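Local coordinates for protein Exo-poly-alpha-D-galacturonosidase (Thermotoga maritima, PDB 3JUR) that probably hydrolyses polygalacturonic acid, the pectin backbone, as a hyperthermoactive exo-acting polygalacturonase of glycoside hydrolase family 28 that assembles into a tetramer, at residues Val285-Ile291 with Arg315-Asn321; Leu381-Gly385 with Ile409-Ala413. All blocks are in the same frame, centred on the assembly; numbering follows the deposited sequence.

Contact 1: residues Val285-Ile291 with Arg315-Asn321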
loop_
_atom_site.group_PDB
_atom_site.type_symbol
_atom_site.label_atom_id
_atom_site.label_comp_id
_atom_site.label_asym_id
_atom_site.label_seq_id
_atom_site.Cartn_x
_atom_site.Cartn_y
_atom_site.Cartn_z
ATOM N N VAL D 285 17.284 -16.410 22.648
ATOM C CA VAL D 285 18.074 -15.218 22.332
ATOM C C VAL D 285 17.132 -14.012 22.399
ATOM O O VAL D 285 16.263 -13.857 21.536
ATOM C CB VAL D 285 18.700 -15.336 20.918
ATOM C CG1 VAL D 285 19.582 -14.117 20.579
ATOM C CG2 VAL D 285 19.504 -16.635 20.803
ATOM N N ARG D 286 17.273 -13.174 23.428
ATOM C CA ARG D 286 16.309 -12.081 23.615
ATOM C C ARG D 286 16.933 -10.779 24.119
ATOM O O ARG D 286 17.960 -10.795 24.819
ATOM C CB ARG D 286 15.179 -12.523 24.557
ATOM C CG ARG D 286 15.638 -12.779 25.980
ATOM C CD ARG D 286 14.501 -13.265 26.865
ATOM N NE ARG D 286 14.869 -13.212 28.273
ATOM C CZ ARG D 286 14.089 -13.628 29.268
ATOM N NH1 ARG D 286 12.901 -14.155 29.010
ATOM N NH2 ARG D 286 14.508 -13.532 30.526
ATOM N N ASP D 287 16.289 -9.659 23.775
ATOM C CA ASP D 287 16.673 -8.326 24.267
ATOM C C ASP D 287 18.131 -7.936 23.968
ATOM O O ASP D 287 18.759 -7.214 24.754
ATOM C CB ASP D 287 16.408 -8.196 25.786
ATOM C CG ASP D 287 15.002 -8.620 26.180
ATOM O OD1 ASP D 287 14.025 -8.193 25.522
ATOM O OD2 ASP D 287 14.879 -9.378 27.166
ATOM N N ASN D 288 18.660 -8.411 22.845
ATOM C CA ASN D 288 20.027 -8.094 22.436
ATOM C C ASN D 288 20.083 -6.972 21.419
ATOM O O ASN D 288 19.081 -6.662 20.763
ATOM C CB ASN D 288 20.727 -9.320 21.850
ATOM C CG ASN D 288 20.793 -10.466 22.823
ATOM O OD1 ASN D 288 21.544 -10.429 23.798
ATOM N ND2 ASN D 288 20.014 -11.503 22.559
ATOM N N LEU D 289 21.271 -6.384 21.286
ATOM C CA LEU D 289 21.496 -5.286 20.366
ATOM C C LEU D 289 22.740 -5.542 19.520
ATOM O O LEU D 289 23.842 -5.679 20.049
ATOM C CB LEU D 289 21.618 -3.958 21.126
ATOM C CG LEU D 289 21.974 -2.690 20.339
ATOM C CD1 LEU D 289 20.921 -2.382 19.248
ATOM C CD2 LEU D 289 22.173 -1.495 21.265
ATOM N N VAL D 290 22.545 -5.630 18.206
ATOM C CA VAL D 290 23.659 -5.732 17.271
ATOM C C VAL D 290 23.711 -4.440 16.461
ATOM O O VAL D 290 22.778 -4.132 15.728
ATOM C CB VAL D 290 23.516 -6.956 16.313
ATOM C CG1 VAL D 290 24.758 -7.095 15.392
ATOM C CG2 VAL D 290 23.278 -8.245 17.100
ATOM N N ILE D 291 24.781 -3.668 16.614
ATOM C CA ILE D 291 25.022 -2.535 15.710
ATOM C C ILE D 291 26.348 -2.812 15.026
ATOM O O ILE D 291 27.418 -2.617 15.608
ATOM C CB ILE D 291 25.035 -1.159 16.424
ATOM C CG1 ILE D 291 23.735 -0.941 17.209
ATOM C CG2 ILE D 291 25.278 -0.034 15.409
ATOM C CD1 ILE D 291 23.728 0.325 18.082
ATOM N N ARG D 315 13.725 -13.461 20.331
ATOM C CA ARG D 315 12.652 -12.515 20.565
ATOM C C ARG D 315 13.153 -11.149 21.031
ATOM O O ARG D 315 14.048 -11.060 21.876
ATOM C CB ARG D 315 11.665 -13.085 21.585
ATOM C CG ARG D 315 10.416 -12.246 21.763
ATOM C CD ARG D 315 9.488 -12.806 22.838
ATOM N NE ARG D 315 10.151 -12.955 24.140
ATOM C CZ ARG D 315 10.458 -11.957 24.969
ATOM N NH1 ARG D 315 10.182 -10.693 24.654
ATOM N NH2 ARG D 315 11.046 -12.227 26.124
ATOM N N ASN D 316 12.546 -10.094 20.480
ATOM C CA ASN D 316 12.792 -8.711 20.903
ATOM C C ASN D 316 14.259 -8.312 20.816
ATOM O O ASN D 316 14.809 -7.718 21.737
ATOM C CB ASN D 316 12.246 -8.463 22.321
ATOM C CG ASN D 316 12.068 -6.984 22.629
ATOM O OD1 ASN D 316 11.575 -6.221 21.801
ATOM N ND2 ASN D 316 12.478 -6.575 23.824
ATOM N N ASN D 317 14.890 -8.650 19.700
ATOM C CA ASN D 317 16.245 -8.218 19.449
ATOM C C ASN D 317 16.235 -7.048 18.482
ATOM O O ASN D 317 15.261 -6.844 17.740
ATOM C CB ASN D 317 17.092 -9.371 18.905
ATOM C CG ASN D 317 17.130 -10.555 19.845
ATOM O OD1 ASN D 317 17.773 -10.510 20.895
ATOM N ND2 ASN D 317 16.427 -11.624 19.479
ATOM N N VAL D 318 17.319 -6.277 18.506
ATOM C CA VAL D 318 17.483 -5.146 17.603
ATOM C C VAL D 318 18.778 -5.304 16.805
ATOM O O VAL D 318 19.856 -5.420 17.389
ATOM C CB VAL D 318 17.468 -3.809 18.363
ATOM C CG1 VAL D 318 17.806 -2.643 17.416
ATOM C CG2 VAL D 318 16.089 -3.584 19.020
ATOM N N TYR D 319 18.649 -5.303 15.479
ATOM C CA TYR D 319 19.781 -5.489 14.568
ATOM C C TYR D 319 19.933 -4.253 13.698
ATOM O O TYR D 319 18.976 -3.814 13.066
ATOM C CB TYR D 319 19.553 -6.723 13.695
ATOM C CG TYR D 319 19.257 -7.982 14.496
ATOM C CD1 TYR D 319 20.274 -8.672 15.149
ATOM C CD2 TYR D 319 17.964 -8.459 14.614
ATOM C CE1 TYR D 319 20.005 -9.831 15.888
ATOM C CE2 TYR D 319 17.684 -9.616 15.342
ATOM C CZ TYR D 319 18.711 -10.293 15.972
ATOM O OH TYR D 319 18.426 -11.422 16.693
ATOM N N MET D 320 21.126 -3.674 13.685
ATOM C CA MET D 320 21.365 -2.449 12.933
ATOM C C MET D 320 22.587 -2.584 12.034
ATOM O O MET D 320 23.654 -2.980 12.503
ATOM C CB MET D 320 21.563 -1.268 13.879
ATOM C CG MET D 320 20.297 -0.816 14.597
ATOM S SD MET D 320 20.517 0.712 15.549
ATOM C CE MET D 320 21.482 1.711 14.432
ATOM N N ASN D 321 22.408 -2.251 10.752
ATOM C CA ASN D 321 23.483 -2.185 9.739
ATOM C C ASN D 321 24.015 -3.552 9.297
ATOM O O ASN D 321 24.940 -3.628 8.477
ATOM C CB ASN D 321 24.647 -1.271 10.179
ATOM C CG ASN D 321 24.185 0.101 10.674
ATOM O OD1 ASN D 321 23.263 0.695 10.133
ATOM N ND2 ASN D 321 24.847 0.607 11.709
HETATM O O HOH W 1 11.525 -8.464 26.190
HETATM O O HOH W 2 12.371 -10.495 28.375
#
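Both segments bend at the same place: D287 (phi/psi 57/32) and N316 (57/46) are left-handed helical. Parallel strands 289-291 and 318-320, whose axes approach to 4.7 Å with 3° between their directions, follow the bends. Residues in register then stack. On one face L289 CD1 meets V318 CG1 (3.6 Å) and I291 CG1 rests on M320 SD (4.0 Å); L289, V318 and M320 also pack against M320 and V318 of a second subunit. On the other, V290 CG2 fits against Y319 CD1 (3.6 Å). Beside the bend, N316 ND2 reaches D287 OD1 (2.8 Å), while R286 NH1 and R315 NH2 lie 3.9 Å apart, like charges balanced by E11 (bridging both) and E252 (bridging R286). The hollow of the 285-288 bend is filled by N317 of the next coil: its OD1 accepts from N288 N and N288 ND2 (both 3.0 Å), its ND2 donates to V285 O (3.0 Å). Repeated by N288 towards C254 N and I251 O, this forms an asparagine ladder, a recurring feature of right-handed parallel beta-helices.

Contact 2: residues Leu381-Gly385 with Ile409-Ala413; sequences LKATG and IIEGA
Strands 382-384 and 409-411 run parallel, their axes approaching to 4.8 Å with 6° between their directions, in extended conformation (phi/psi -124/123 at I409, -140/152 at A383), with K382 opposite I409, A383 opposite I410 and T384 opposite E411. I409, G385 and A383 lose most surface to the contact, and all three hydrogen-bond. I409 N donates to L381 O (3.0 Å), and I409 O accepts from A383 N (2.9 Å). A383 O in turn receives E411 N (2.9 Å), and E411 O receives G385 N (2.8 Å), the parallel-sheet alternation. The CB of A383 leaves room for I410 (chi1 m, chi2 t), whose CG1 lies 4.1 Å from it; L381 CD2 lies 4.3 Å from I410 CD1. I409, also m,t, lies on the opposite face with K382, T384 and E411, which forms a salt bridge to R435 of a second subunit. G385 (89/168) and G412 (78/21) both have positive phi, which favours glycine, and G385 CA approaches G412 O (3.6 Å). These are two successive rungs of a parallel beta-helix: strand 337-349 flanks 382-384, strand 429-431 flanks 409-411, and A389 of strand 388-393, in the neighbouring sheet, touches I410.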
loop_
_atom_site.group_PDB
_atom_site.type_symbol
_atom_site.label_atom_id
_atom_site.label_comp_id
_atom_site.label_asym_id
_atom_site.label_seq_id
_atom_site.Cartn_x
_atom_site.Cartn_y
_atom_site.Cartn_z
ATOM N N LEU D 381 8.103 -8.888 12.659
ATOM C CA LEU D 381 9.377 -8.308 12.247
ATOM C C LEU D 381 9.125 -6.947 11.620
ATOM O O LEU D 381 8.205 -6.772 10.812
ATOM C CB LEU D 381 10.122 -9.231 11.269
ATOM C CG LEU D 381 11.339 -8.701 10.480
ATOM C CD1 LEU D 381 12.514 -8.366 11.414
ATOM C CD2 LEU D 381 11.762 -9.701 9.413
ATOM N N LYS D 382 9.924 -5.969 12.027
ATOM C CA LYS D 382 9.928 -4.670 11.384
ATOM C C LYS D 382 11.333 -4.459 10.852
ATOM O O LYS D 382 12.315 -4.467 11.623
ATOM C CB LYS D 382 9.511 -3.574 12.363
ATOM C CG LYS D 382 8.074 -3.743 12.861
ATOM C CD LYS D 382 7.640 -2.595 13.734
ATOM C CE LYS D 382 6.779 -3.064 14.906
ATOM N NZ LYS D 382 5.695 -3.990 14.508
ATOM N N ALA D 383 11.438 -4.318 9.533
ATOM C CA ALA D 383 12.743 -4.247 8.903
ATOM C C ALA D 383 12.842 -3.239 7.784
ATOM O O ALA D 383 11.874 -2.930 7.083
ATOM C CB ALA D 383 13.219 -5.643 8.406
ATOM N N THR D 384 14.063 -2.764 7.613
ATOM C CA THR D 384 14.369 -1.716 6.689
ATOM C C THR D 384 15.616 -2.138 5.895
ATOM O O THR D 384 16.543 -2.701 6.461
ATOM C CB THR D 384 14.518 -0.396 7.498
ATOM O OG1 THR D 384 13.354 0.423 7.285
ATOM C CG2 THR D 384 15.734 0.363 7.138
ATOM N N GLY D 385 15.589 -1.926 4.578
ATOM C CA GLY D 385 16.764 -2.102 3.722
ATOM C C GLY D 385 17.005 -3.483 3.138
ATOM O O GLY D 385 16.376 -4.456 3.539
ATOM N N ILE D 409 6.474 -6.114 8.501
ATOM C CA ILE D 409 6.669 -5.005 7.578
ATOM C C ILE D 409 8.141 -4.961 7.188
ATOM O O ILE D 409 9.008 -4.857 8.056
ATOM C CB ILE D 409 6.267 -3.642 8.208
ATOM C CG1 ILE D 409 4.831 -3.693 8.750
ATOM C CG2 ILE D 409 6.410 -2.495 7.175
ATOM C CD1 ILE D 409 4.450 -2.537 9.665
ATOM N N ILE D 410 8.417 -5.043 5.886
ATOM C CA ILE D 410 9.783 -4.870 5.366
ATOM C C ILE D 410 9.767 -3.802 4.274
ATOM O O ILE D 410 9.037 -3.924 3.286
ATOM C CB ILE D 410 10.396 -6.195 4.824
ATOM C CG1 ILE D 410 10.377 -7.285 5.900
ATOM C CG2 ILE D 410 11.832 -5.959 4.311
ATOM C CD1 ILE D 410 10.683 -8.666 5.385
ATOM N N GLU D 411 10.557 -2.752 4.464
ATOM C CA GLU D 411 10.575 -1.634 3.530
ATOM C C GLU D 411 11.958 -1.359 2.960
ATOM O O GLU D 411 12.958 -1.484 3.660
ATOM C CB GLU D 411 10.044 -0.365 4.209
ATOM C CG GLU D 411 8.530 -0.378 4.420
ATOM C CD GLU D 411 7.755 -0.426 3.108
ATOM O OE1 GLU D 411 8.224 0.204 2.127
ATOM O OE2 GLU D 411 6.691 -1.090 3.058
ATOM N N GLY D 412 11.997 -0.978 1.687
ATOM C CA GLY D 412 13.238 -0.541 1.048
ATOM C C GLY D 412 14.178 -1.661 0.653
ATOM O O GLY D 412 15.376 -1.437 0.500
ATOM N N ALA D 413 13.650 -2.872 0.505
ATOM C CA ALA D 413 14.422 -3.967 -0.060
ATOM C C ALA D 413 14.247 -3.941 -1.578
ATOM O O ALA D 413 13.154 -3.679 -2.072
ATOM C CB ALA D 413 13.970 -5.292 0.514
#

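In the fold
Contact 1 closes before contact 2 opens, so the two follow in series along the chain; their centres are 15 Å apart and their nearest atoms about 6 Å. They do not touch, but strand 337-349 fills the gap, pairing in parallel with strand 309-320 on one side and 382-384 on the other. The order 280-291, 309-320, 337-349, 382-384, 408-411 therefore describes consecutive coils of one parallel beta-helix sheet. Each contact spans 23 intervening residues, consistent with each pair joining equivalent strands one coil apart. Both contacts also touch the second subunit, consistent with this run of coils facing the second subunit of the tetramer while its other face lines the interior.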